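Local structure of globin (Bacillus anthracis, 5V3T) at residues T7-I12 and F53-L58; I82-A87 and T125-G130. The protein binds heme and, as a group II truncated hemoglobin, probably carries oxygen or another small heme ligand. One frame throughout, in Å; residues are numbered along the deposited sequence.

Contact 1: T7-I12 and F53-L58; sequences TPFEAI and FLTQYL. With HEM (protoporphyrin IX containing Fe), chain C.
Thr55 of helix 44-57 meets the ring of Phe9 from the short N-terminal helix 8-11. The methyl CG2 of Thr55 sits over one face of that ring, 3.9 Å from its centroid and 21° off the normal. This is a CH-pi contact, displaced toward the CE1-CZ rim. Thr55 CG2 lies anti to the backbone N, and the hydroxyl OG1 turns back to the carbonyl of Lys51 in its own helix. The methyl is therefore the part presented to the ring. Just before Thr55, Phe53 CE2 comes to 3.2 Å from HEM CBC and Leu54 CD2 also approaches that atom, so helix 44-57 joins this contact to the heme pocket.

Leu58, just past the helix end, has the largest buried surface here. Its carbonyl O accepts from Phe9 N at 2.8 Å. The N-H...O angle is 133°, so the bond is bent. The Pro8 ring lies against the same oxygen, with Pro8 CB 3.1 Å from Leu58 O. Leu58 CB packs on Phe9 CB at 3.9 Å. Val111 of helix 105-122 also touches Leu58.

Thr7 and Glu10 form a capping box at the start of helix 8-11. Phe9 N, in the first turn, has no carbonyl of a preceding helical turn to donate to. The last carbonyl of 53-58 thus satisfies a first-turn N-H, and the apolar side chains beside it make the joint largely hydrophobic.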
ATOM      1  N   THR A   7      -6.615  28.457   1.049  1.00 38.47           N
ATOM      2  CA  THR A   7      -5.993  27.223   0.611  1.00 34.69           C
ATOM      3  C   THR A   7      -7.113  26.316   0.121  1.00 39.28           C
ATOM      4  O   THR A   7      -8.269  26.513   0.502  1.00 36.25           O
ATOM      5  CB  THR A   7      -5.221  26.559   1.744  1.00 38.87           C
ATOM      6  OG1 THR A   7      -6.139  26.163   2.766  1.00 44.28           O
ATOM      7  CG2 THR A   7      -4.227  27.526   2.340  1.00 38.97           C
ATOM      8  N   PRO A   8      -6.797  25.360  -0.764  1.00 35.50           N
ATOM      9  CA  PRO A   8      -7.820  24.380  -1.157  1.00 30.21           C
ATOM     10  C   PRO A   8      -8.471  23.733   0.069  1.00 35.57           C
ATOM     11  O   PRO A   8      -9.679  23.503   0.084  1.00 33.83           O
ATOM     12  CB  PRO A   8      -7.022  23.349  -1.957  1.00 29.97           C
ATOM     13  CG  PRO A   8      -5.880  24.138  -2.542  1.00 32.91           C
ATOM     14  CD  PRO A   8      -5.536  25.198  -1.520  1.00 37.35           C
ATOM     15  N   PHE A   9      -7.667  23.477   1.097  1.00 34.92           N
ATOM     16  CA  PHE A   9      -8.148  22.894   2.345  1.00 29.83           C
ATOM     17  C   PHE A   9      -9.194  23.795   2.992  1.00 34.67           C
ATOM     18  O   PHE A   9     -10.256  23.332   3.402  1.00 32.37           O
ATOM     19  CB  PHE A   9      -6.964  22.650   3.292  1.00 35.77           C
ATOM     20  CG  PHE A   9      -7.355  22.195   4.676  1.00 37.10           C
ATOM     21  CD1 PHE A   9      -7.990  20.980   4.878  1.00 38.49           C
ATOM     22  CD2 PHE A   9      -7.026  22.961   5.781  1.00 43.58           C
ATOM     23  CE1 PHE A   9      -8.332  20.562   6.156  1.00 38.07           C
ATOM     24  CE2 PHE A   9      -7.358  22.547   7.059  1.00 48.10           C
ATOM     25  CZ  PHE A   9      -8.008  21.346   7.248  1.00 47.70           C
ATOM     26  N   GLU A  10      -8.888  25.083   3.064  1.00 30.57           N
ATOM     27  CA  GLU A  10      -9.830  26.066   3.580  1.00 29.21           C
ATOM     28  C   GLU A  10     -11.065  26.135   2.676  1.00 38.58           C
ATOM     29  O   GLU A  10     -12.207  26.117   3.155  1.00 31.57           O
ATOM     30  CB  GLU A  10      -9.157  27.436   3.692  1.00 31.04           C
ATOM     31  CG  GLU A  10      -8.113  27.480   4.787  1.00 41.33           C
ATOM     32  CD  GLU A  10      -7.307  28.760   4.791  1.00 46.65           C
ATOM     33  OE1 GLU A  10      -7.067  29.327   3.703  1.00 46.02           O
ATOM     34  OE2 GLU A  10      -6.907  29.194   5.888  1.00 52.49           O
ATOM     35  N   ALA A  11     -10.824  26.188   1.369  1.00 33.19           N
ATOM     36  CA  ALA A  11     -11.878  26.368   0.383  1.00 35.90           C
ATOM     37  C   ALA A  11     -12.937  25.275   0.480  1.00 29.09           C
ATOM     38  O   ALA A  11     -14.114  25.529   0.226  1.00 31.72           O
ATOM     39  CB  ALA A  11     -11.287  26.399  -1.021  1.00 35.67           C
ATOM     40  N   ILE A  12     -12.517  24.067   0.839  1.00 24.87           N
ATOM     41  CA  ILE A  12     -13.418  22.906   0.842  1.00 25.65           C
ATOM     42  C   ILE A  12     -14.194  22.833   2.164  1.00 26.20           C
ATOM     43  O   ILE A  12     -15.124  22.050   2.304  1.00 29.77           O
ATOM     44  CB  ILE A  12     -12.650  21.572   0.595  1.00 23.20           C
ATOM     45  CG1 ILE A  12     -13.586  20.512  -0.020  1.00 23.90           C
ATOM     46  CG2 ILE A  12     -11.987  21.057   1.865  1.00 21.91           C
ATOM     47  CD1 ILE A  12     -12.900  19.132  -0.310  1.00 26.17           C
ATOM     48  N   PHE A  53      -3.726  12.761   5.328  1.00 36.99           N
ATOM     49  CA  PHE A  53      -3.173  12.943   3.988  1.00 33.21           C
ATOM     50  C   PHE A  53      -3.889  14.021   3.180  1.00 32.78           C
ATOM     51  O   PHE A  53      -3.252  14.946   2.657  1.00 33.29           O
ATOM     52  CB  PHE A  53      -3.172  11.639   3.173  1.00 33.67           C
ATOM     53  CG  PHE A  53      -2.589  11.829   1.808  1.00 32.36           C
ATOM     54  CD1 PHE A  53      -1.221  11.900   1.626  1.00 41.08           C
ATOM     55  CD2 PHE A  53      -3.405  12.014   0.719  1.00 27.69           C
ATOM     56  CE1 PHE A  53      -0.682  12.129   0.371  1.00 33.63           C
ATOM     57  CE2 PHE A  53      -2.871  12.230  -0.549  1.00 30.53           C
ATOM     58  CZ  PHE A  53      -1.510  12.293  -0.717  1.00 35.37           C
ATOM     59  N   LEU A  54      -5.211  13.936   3.105  1.00 30.70           N
ATOM     60  CA  LEU A  54      -5.973  14.907   2.317  1.00 32.53           C
ATOM     61  C   LEU A  54      -5.819  16.326   2.844  1.00 29.79           C
ATOM     62  O   LEU A  54      -5.847  17.280   2.067  1.00 34.06           O
ATOM     63  CB  LEU A  54      -7.453  14.532   2.278  1.00 29.82           C
ATOM     64  CG  LEU A  54      -7.723  13.253   1.485  1.00 29.02           C
ATOM     65  CD1 LEU A  54      -9.215  12.915   1.467  1.00 33.19           C
ATOM     66  CD2 LEU A  54      -7.194  13.390   0.060  1.00 25.25           C
ATOM     67  N   THR A  55      -5.679  16.461   4.156  1.00 29.02           N
ATOM     68  CA  THR A  55      -5.493  17.770   4.769  1.00 34.77           C
ATOM     69  C   THR A  55      -4.230  18.416   4.212  1.00 36.45           C
ATOM     70  O   THR A  55      -4.259  19.548   3.721  1.00 40.16           O
ATOM     71  CB  THR A  55      -5.404  17.666   6.314  1.00 35.23           C
ATOM     72  OG1 THR A  55      -6.649  17.169   6.829  1.00 35.05           O
ATOM     73  CG2 THR A  55      -5.105  19.021   6.953  1.00 39.04           C
ATOM     74  N   GLN A  56      -3.125  17.676   4.262  1.00 33.48           N
ATOM     75  CA  GLN A  56      -1.837  18.182   3.787  1.00 43.31           C
ATOM     76  C   GLN A  56      -1.832  18.286   2.257  1.00 39.14           C
ATOM     77  O   GLN A  56      -1.205  19.171   1.687  1.00 41.84           O
ATOM     78  CB  GLN A  56      -0.705  17.299   4.308  1.00 49.34           C
ATOM     79  CG  GLN A  56       0.162  16.687   3.241  1.00 62.39           C
ATOM     80  CD  GLN A  56       1.379  15.997   3.815  1.00 55.27           C
ATOM     81  OE1 GLN A  56       1.623  16.052   5.024  1.00 47.33           O
ATOM     82  NE2 GLN A  56       2.134  15.319   2.956  1.00 49.70           N
ATOM     83  N   TYR A  57      -2.535  17.357   1.613  1.00 35.47           N
ATOM     84  CA  TYR A  57      -2.653  17.261   0.153  1.00 41.58           C
ATOM     85  C   TYR A  57      -3.300  18.528  -0.408  1.00 38.89           C
ATOM     86  O   TYR A  57      -3.019  18.943  -1.531  1.00 35.78           O
ATOM     87  CB  TYR A  57      -3.518  16.045  -0.191  1.00 45.54           C
ATOM     88  CG  TYR A  57      -3.711  15.626  -1.644  1.00 38.15           C
ATOM     89  CD1 TYR A  57      -2.676  15.040  -2.372  1.00 40.30           C
ATOM     90  CD2 TYR A  57      -4.943  15.799  -2.277  1.00 35.40           C
ATOM     91  CE1 TYR A  57      -2.870  14.611  -3.687  1.00 39.83           C
ATOM     92  CE2 TYR A  57      -5.144  15.395  -3.589  1.00 40.58           C
ATOM     93  CZ  TYR A  57      -4.105  14.797  -4.288  1.00 42.84           C
ATOM     94  OH  TYR A  57      -4.310  14.401  -5.589  1.00 50.47           O
ATOM     95  N   LEU A  58      -4.231  19.090   0.365  1.00 37.39           N
ATOM     96  CA  LEU A  58      -4.992  20.275  -0.035  1.00 28.36           C
ATOM     97  C   LEU A  58      -4.451  21.594   0.518  1.00 33.18           C
ATOM     98  O   LEU A  58      -5.103  22.630   0.416  1.00 33.53           O
ATOM     99  CB  LEU A  58      -6.456  20.106   0.381  1.00 36.42           C
ATOM    100  CG  LEU A  58      -7.107  18.912  -0.309  1.00 31.49           C
ATOM    101  CD1 LEU A  58      -8.530  18.723   0.187  1.00 29.49           C
ATOM    102  CD2 LEU A  58      -7.089  19.114  -1.809  1.00 30.82           C
TER
HETATM  103  CHA HEM C 201      -3.454   2.993   1.795  1.00 35.51           C
HETATM  104  CHB HEM C 201      -6.104   0.929  -1.845  1.00 35.29           C
HETATM  105  CHC HEM C 201      -5.822   5.154  -4.277  1.00 29.58           C
HETATM  106  CHD HEM C 201      -4.040   7.457  -0.356  1.00 36.82           C
HETATM  107  C1A HEM C 201      -4.198   2.091   1.025  1.00 41.61           C
HETATM  108  C2A HEM C 201      -4.483   0.708   1.376  1.00 44.81           C
HETATM  109  C3A HEM C 201      -5.204   0.150   0.390  1.00 42.67           C
HETATM  110  C4A HEM C 201      -5.412   1.143  -0.651  1.00 39.13           C
HETATM  111  CMA HEM C 201      -5.727  -1.306   0.350  1.00 48.11           C
HETATM  112  CAA HEM C 201      -4.038   0.024   2.691  1.00 52.51           C
HETATM  113  CBA HEM C 201      -4.725   0.712   3.872  1.00 64.02           C
HETATM  114  CGA HEM C 201      -3.825   0.703   5.079  1.00 67.50           C
HETATM  115  O1A HEM C 201      -2.844  -0.085   5.084  1.00 69.41           O
HETATM  116  O2A HEM C 201      -4.092   1.479   6.035  1.00 63.10           O
HETATM  117  C1B HEM C 201      -6.238   1.891  -2.834  1.00 34.06           C
HETATM  118  C2B HEM C 201      -6.869   1.719  -4.130  1.00 32.14           C
HETATM  119  C3B HEM C 201      -6.769   2.878  -4.797  1.00 29.82           C
HETATM  120  C4B HEM C 201      -6.080   3.838  -3.953  1.00 27.74           C
HETATM  121  CMB HEM C 201      -7.521   0.422  -4.664  1.00 36.89           C
HETATM  122  CAB HEM C 201      -7.304   3.160  -6.217  1.00 37.79           C
HETATM  123  CBB HEM C 201      -6.641   3.970  -7.056  1.00 32.91           C
HETATM  124  C1C HEM C 201      -5.440   6.136  -3.411  1.00 27.07           C
HETATM  125  C2C HEM C 201      -5.546   7.567  -3.641  1.00 35.65           C
HETATM  126  C3C HEM C 201      -5.069   8.195  -2.566  1.00 39.14           C
HETATM  127  C4C HEM C 201      -4.620   7.202  -1.599  1.00 37.59           C
HETATM  128  CMC HEM C 201      -6.117   8.270  -4.896  1.00 28.33           C
HETATM  129  CAC HEM C 201      -4.989   9.735  -2.428  1.00 33.23           C
HETATM  130  CBC HEM C 201      -5.261  10.253  -1.241  1.00 49.49           C
HETATM  131  C1D HEM C 201      -3.726   6.461   0.572  1.00 34.01           C
HETATM  132  C2D HEM C 201      -3.123   6.725   1.861  1.00 31.39           C
HETATM  133  C3D HEM C 201      -2.931   5.359   2.530  1.00 39.12           C
HETATM  134  C4D HEM C 201      -3.441   4.371   1.589  1.00 39.16           C
HETATM  135  CMD HEM C 201      -2.752   8.104   2.442  1.00 31.77           C
HETATM  136  CAD HEM C 201      -2.326   5.114   3.925  1.00 42.59           C
HETATM  137  CBD HEM C 201      -0.910   4.573   3.735  1.00 45.00           C
HETATM  138  CGD HEM C 201      -0.169   4.548   5.047  1.00 50.03           C
HETATM  139  O1D HEM C 201      -0.044   3.436   5.619  1.00 47.38           O
HETATM  140  O2D HEM C 201       0.292   5.625   5.521  1.00 44.58           O
HETATM  141  NA  HEM C 201      -4.780   2.316  -0.224  1.00 38.52           N
HETATM  142  NB  HEM C 201      -5.780   3.204  -2.768  1.00 30.01           N
HETATM  143  NC  HEM C 201      -4.883   5.945  -2.152  1.00 33.29           N
HETATM  144  ND  HEM C 201      -3.887   5.061   0.447  1.00 29.89           N
HETATM  145 FE   HEM C 201      -4.972   4.176  -1.104  1.00 33.83          FE

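Contact 2: I82-A87 and T125-G130; sequences ITPKRA and TPNETG. With HEM (protoporphyrin IX containing Fe), chain C.
The first torsions of Thr83 and Thr125 bring their methyls together. In Thr83, chi1 of 55° sets OG1 between the backbone N and the carbonyl carbon, where it accepts from Arg86 N; Thr83 is the N-cap of helix 84-101. Its CG2 is left beside Thr125, 3.9 Å from Thr125 CB. In Thr125, CG2 is anti to the backbone N and meets the same Thr83 methyl, so two methyls touch obliquely.

Two residues on, the amide of Asn127 lies across the Pro84 ring. Asn127 OD1 comes to 3.1 Å from Pro84 CB and stays close to CG and CD. Pro84 CD also rests on the carbonyl of Thr125, at 3.3 Å from Thr125 O. Further out, Lys85 NZ passes 3.5 Å from Glu128 CG. The charged atoms are not in contact: Lys85 NZ is 4.6 Å from Glu128 OE2. One weak hydrogen bond joins the backbones, from Thr125 N to Ile82 O at 3.3 Å. Ile82 N is hydrogen-bonded to Asn124 OD1.

Ile82 also packs on the heme, with CG2 3.7 Å from HEM CBB and CD1 near pyrrole B. Met72 of the second subunit packs on Thr125 and Pro126. The loop after helix 105-122 thus lies against the N-terminal end of helix 84-101 mainly by van der Waals contact; Lys85 and Glu128 may add a weak long-range attraction.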
ATOM      1  N   ILE A  82      -4.058  -2.866  -7.619  1.00 36.36           N
ATOM      2  CA  ILE A  82      -4.791  -1.690  -8.070  1.00 33.27           C
ATOM      3  C   ILE A  82      -4.908  -1.706  -9.594  1.00 38.81           C
ATOM      4  O   ILE A  82      -3.996  -1.323 -10.330  1.00 31.48           O
ATOM      5  CB  ILE A  82      -4.134  -0.399  -7.583  1.00 34.77           C
ATOM      6  CG1 ILE A  82      -3.962  -0.469  -6.066  1.00 36.64           C
ATOM      7  CG2 ILE A  82      -4.975   0.829  -7.976  1.00 34.26           C
ATOM      8  CD1 ILE A  82      -3.382   0.764  -5.484  1.00 40.40           C
ATOM      9  N   THR A  83      -6.069  -2.162 -10.051  1.00 35.02           N
ATOM     10  CA  THR A  83      -6.390  -2.253 -11.455  1.00 33.90           C
ATOM     11  C   THR A  83      -7.006  -0.937 -11.894  1.00 36.46           C
ATOM     12  O   THR A  83      -7.449  -0.150 -11.050  1.00 36.72           O
ATOM     13  CB  THR A  83      -7.385  -3.372 -11.700  1.00 40.90           C
ATOM     14  OG1 THR A  83      -8.518  -3.141 -10.851  1.00 36.94           O
ATOM     15  CG2 THR A  83      -6.763  -4.709 -11.352  1.00 43.12           C
ATOM     16  N   PRO A  84      -7.041  -0.681 -13.212  1.00 43.09           N
ATOM     17  CA  PRO A  84      -7.784   0.504 -13.655  1.00 48.44           C
ATOM     18  C   PRO A  84      -9.247   0.458 -13.195  1.00 48.35           C
ATOM     19  O   PRO A  84      -9.824   1.504 -12.890  1.00 46.52           O
ATOM     20  CB  PRO A  84      -7.670   0.438 -15.177  1.00 47.36           C
ATOM     21  CG  PRO A  84      -6.386  -0.312 -15.416  1.00 41.21           C
ATOM     22  CD  PRO A  84      -6.326  -1.337 -14.324  1.00 43.67           C
ATOM     23  N   LYS A  85      -9.817  -0.744 -13.118  1.00 48.01           N
ATOM     24  CA  LYS A  85     -11.183  -0.916 -12.625  1.00 48.40           C
ATOM     25  C   LYS A  85     -11.319  -0.449 -11.176  1.00 46.77           C
ATOM     26  O   LYS A  85     -12.293   0.219 -10.808  1.00 43.71           O
ATOM     27  CB  LYS A  85     -11.613  -2.385 -12.762  1.00 52.44           C
ATOM     28  CG  LYS A  85     -12.999  -2.732 -12.226  1.00 51.97           C
ATOM     29  CD  LYS A  85     -13.521  -4.046 -12.844  1.00 66.28           C
ATOM     30  CE  LYS A  85     -12.721  -5.267 -12.387  1.00 75.07           C
ATOM     31  NZ  LYS A  85     -13.177  -6.537 -13.055  1.00 84.88           N
ATOM     32  N   ARG A  86     -10.333  -0.764 -10.349  1.00 41.03           N
ATOM     33  CA  ARG A  86     -10.405  -0.354  -8.955  1.00 40.68           C
ATOM     34  C   ARG A  86     -10.118   1.139  -8.786  1.00 33.23           C
ATOM     35  O   ARG A  86     -10.702   1.793  -7.922  1.00 34.16           O
ATOM     36  CB  ARG A  86      -9.461  -1.202  -8.113  1.00 35.96           C
ATOM     37  CG  ARG A  86      -9.967  -2.619  -7.980  1.00 39.54           C
ATOM     38  CD  ARG A  86      -9.113  -3.456  -7.058  1.00 38.03           C
ATOM     39  NE  ARG A  86      -9.825  -4.666  -6.668  1.00 52.46           N
ATOM     40  CZ  ARG A  86      -9.254  -5.856  -6.543  1.00 58.16           C
ATOM     41  NH1 ARG A  86      -7.962  -6.000  -6.797  1.00 53.40           N
ATOM     42  NH2 ARG A  86      -9.979  -6.903  -6.177  1.00 64.24           N
ATOM     43  N   ALA A  87      -9.230   1.687  -9.607  1.00 31.52           N
ATOM     44  CA  ALA A  87      -9.030   3.133  -9.605  1.00 34.29           C
ATOM     45  C   ALA A  87     -10.355   3.822  -9.943  1.00 37.66           C
ATOM     46  O   ALA A  87     -10.712   4.835  -9.350  1.00 32.34           O
ATOM     47  CB  ALA A  87      -7.936   3.532 -10.589  1.00 39.28           C
ATOM     48  N   THR A 125      -1.545  -2.847 -11.890  1.00 35.27           N
ATOM     49  CA  THR A 125      -1.969  -4.143 -12.448  1.00 38.29           C
ATOM     50  C   THR A 125      -2.745  -3.851 -13.729  1.00 40.71           C
ATOM     51  O   THR A 125      -3.490  -2.876 -13.771  1.00 42.87           O
ATOM     52  CB  THR A 125      -2.860  -4.903 -11.456  1.00 36.17           C
ATOM     53  OG1 THR A 125      -2.216  -4.949 -10.176  1.00 43.47           O
ATOM     54  CG2 THR A 125      -3.206  -6.313 -11.951  1.00 36.56           C
ATOM     55  N   PRO A 126      -2.532  -4.638 -14.796  1.00 37.19           N
ATOM     56  CA  PRO A 126      -3.304  -4.326 -16.013  1.00 38.97           C
ATOM     57  C   PRO A 126      -4.806  -4.647 -15.917  1.00 47.65           C
ATOM     58  O   PRO A 126      -5.245  -5.347 -15.003  1.00 41.95           O
ATOM     59  CB  PRO A 126      -2.629  -5.192 -17.082  1.00 47.02           C
ATOM     60  CG  PRO A 126      -1.949  -6.259 -16.348  1.00 47.59           C
ATOM     61  CD  PRO A 126      -1.573  -5.740 -15.009  1.00 38.98           C
ATOM     62  N   ASN A 127      -5.582  -4.108 -16.853  1.00 52.07           N
ATOM     63  CA  ASN A 127      -7.018  -4.380 -16.962  1.00 56.79           C
ATOM     64  C   ASN A 127      -7.419  -5.827 -17.234  1.00 47.91           C
ATOM     65  O   ASN A 127      -6.599  -6.655 -17.629  1.00 52.89           O
ATOM     66  CB  ASN A 127      -7.621  -3.508 -18.065  1.00 80.24           C
ATOM     67  CG  ASN A 127      -8.231  -2.232 -17.535  1.00 92.02           C
ATOM     68  OD1 ASN A 127      -8.740  -2.197 -16.415  1.00 97.61           O
ATOM     69  ND2 ASN A 127      -8.160  -1.166 -18.324  1.00 93.47           N
ATOM     70  N   GLU A 128      -8.702  -6.101 -17.011  1.00 55.98           N
ATOM     71  CA  GLU A 128      -9.319  -7.374 -17.356  1.00 61.56           C
ATOM     72  C   GLU A 128      -9.647  -7.385 -18.844  1.00 55.85           C
ATOM     73  O   GLU A 128      -9.623  -6.342 -19.492  1.00 53.30           O
ATOM     74  CB  GLU A 128     -10.592  -7.605 -16.534  1.00 74.04           C
ATOM     75  CG  GLU A 128     -10.425  -7.450 -15.028  1.00 77.53           C
ATOM     76  CD  GLU A 128      -9.597  -8.561 -14.403  1.00 88.80           C
ATOM     77  OE1 GLU A 128      -9.639  -9.712 -14.905  1.00 84.96           O
ATOM     78  OE2 GLU A 128      -8.899  -8.274 -13.404  1.00 91.88           O
ATOM     79  N   THR A 129      -9.957  -8.561 -19.381  1.00 54.40           N
ATOM     80  CA  THR A 129     -10.370  -8.681 -20.776  1.00 58.06           C
ATOM     81  C   THR A 129     -11.551  -7.761 -21.071  1.00 58.62           C
ATOM     82  O   THR A 129     -12.458  -7.659 -20.260  1.00 58.18           O
ATOM     83  CB  THR A 129     -10.753 -10.131 -21.112  1.00 66.65           C
ATOM     84  OG1 THR A 129      -9.630 -10.980 -20.849  1.00 61.79           O
ATOM     85  CG2 THR A 129     -11.161 -10.257 -22.566  1.00 66.44           C
ATOM     86  N   GLY A 130     -11.529  -7.085 -22.218  1.00 68.66           N
ATOM     87  CA  GLY A 130     -12.586  -6.152 -22.575  1.00 73.46           C
ATOM     88  C   GLY A 130     -12.116  -4.709 -22.661  1.00 82.98           C
ATOM     89  O   GLY A 130     -12.493  -3.981 -23.581  1.00 91.91           O
TER
HETATM   90  CHA HEM C 201      -3.454   2.993   1.795  1.00 35.51           C
HETATM   91  CHB HEM C 201      -6.104   0.929  -1.845  1.00 35.29           C
HETATM   92  CHC HEM C 201      -5.822   5.154  -4.277  1.00 29.58           C
HETATM   93  CHD HEM C 201      -4.040   7.457  -0.356  1.00 36.82           C
HETATM   94  C1A HEM C 201      -4.198   2.091   1.025  1.00 41.61           C
HETATM   95  C2A HEM C 201      -4.483   0.708   1.376  1.00 44.81           C
HETATM   96  C3A HEM C 201      -5.204   0.150   0.390  1.00 42.67           C
HETATM   97  C4A HEM C 201      -5.412   1.143  -0.651  1.00 39.13           C
HETATM   98  CMA HEM C 201      -5.727  -1.306   0.350  1.00 48.11           C
HETATM   99  CAA HEM C 201      -4.038   0.024   2.691  1.00 52.51           C
HETATM  100  CBA HEM C 201      -4.725   0.712   3.872  1.00 64.02           C
HETATM  101  CGA HEM C 201      -3.825   0.703   5.079  1.00 67.50           C
HETATM  102  O1A HEM C 201      -2.844  -0.085   5.084  1.00 69.41           O
HETATM  103  O2A HEM C 201      -4.092   1.479   6.035  1.00 63.10           O
HETATM  104  C1B HEM C 201      -6.238   1.891  -2.834  1.00 34.06           C
HETATM  105  C2B HEM C 201      -6.869   1.719  -4.130  1.00 32.14           C
HETATM  106  C3B HEM C 201      -6.769   2.878  -4.797  1.00 29.82           C
HETATM  107  C4B HEM C 201      -6.080   3.838  -3.953  1.00 27.74           C
HETATM  108  CMB HEM C 201      -7.521   0.422  -4.664  1.00 36.89           C
HETATM  109  CAB HEM C 201      -7.304   3.160  -6.217  1.00 37.79           C
HETATM  110  CBB HEM C 201      -6.641   3.970  -7.056  1.00 32.91           C
HETATM  111  C1C HEM C 201      -5.440   6.136  -3.411  1.00 27.07           C
HETATM  112  C2C HEM C 201      -5.546   7.567  -3.641  1.00 35.65           C
HETATM  113  C3C HEM C 201      -5.069   8.195  -2.566  1.00 39.14           C
HETATM  114  C4C HEM C 201      -4.620   7.202  -1.599  1.00 37.59           C
HETATM  115  CMC HEM C 201      -6.117   8.270  -4.896  1.00 28.33           C
HETATM  116  CAC HEM C 201      -4.989   9.735  -2.428  1.00 33.23           C
HETATM  117  CBC HEM C 201      -5.261  10.253  -1.241  1.00 49.49           C
HETATM  118  C1D HEM C 201      -3.726   6.461   0.572  1.00 34.01           C
HETATM  119  C2D HEM C 201      -3.123   6.725   1.861  1.00 31.39           C
HETATM  120  C3D HEM C 201      -2.931   5.359   2.530  1.00 39.12           C
HETATM  121  C4D HEM C 201      -3.441   4.371   1.589  1.00 39.16           C
HETATM  122  CMD HEM C 201      -2.752   8.104   2.442  1.00 31.77           C
HETATM  123  CAD HEM C 201      -2.326   5.114   3.925  1.00 42.59           C
HETATM  124  CBD HEM C 201      -0.910   4.573   3.735  1.00 45.00           C
HETATM  125  CGD HEM C 201      -0.169   4.548   5.047  1.00 50.03           C
HETATM  126  O1D HEM C 201      -0.044   3.436   5.619  1.00 47.38           O
HETATM  127  O2D HEM C 201       0.292   5.625   5.521  1.00 44.58           O
HETATM  128  NA  HEM C 201      -4.780   2.316  -0.224  1.00 38.52           N
HETATM  129  NB  HEM C 201      -5.780   3.204  -2.768  1.00 30.01           N
HETATM  130  NC  HEM C 201      -4.883   5.945  -2.152  1.00 33.29           N
HETATM  131  ND  HEM C 201      -3.887   5.061   0.447  1.00 29.89           N
HETATM  132 FE   HEM C 201      -4.972   4.176  -1.104  1.00 33.83          FE

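Overall arrangement
From the N terminus, helix 8-11 of contact 1 comes first. Contact 1 closes when helix 44-57 ends against it, so helix 14-31 and the start of helix 44-57 lie in the loop between. Contact 2 opens only later, at the start of helix 84-101. It closes after helix 105-122, when the C-terminal segment 125-130 returns to that start. The two loops run in series and neither nest nor cross. The centres of contact 1 and contact 2 are about 29 Å apart, on opposite sides of the chain's centre. Each has a segment touching the heme: 53-58 in contact 1, 82-87 in contact 2. Segments near both ends of the chain are thereby packed on parts of the fold that line the heme.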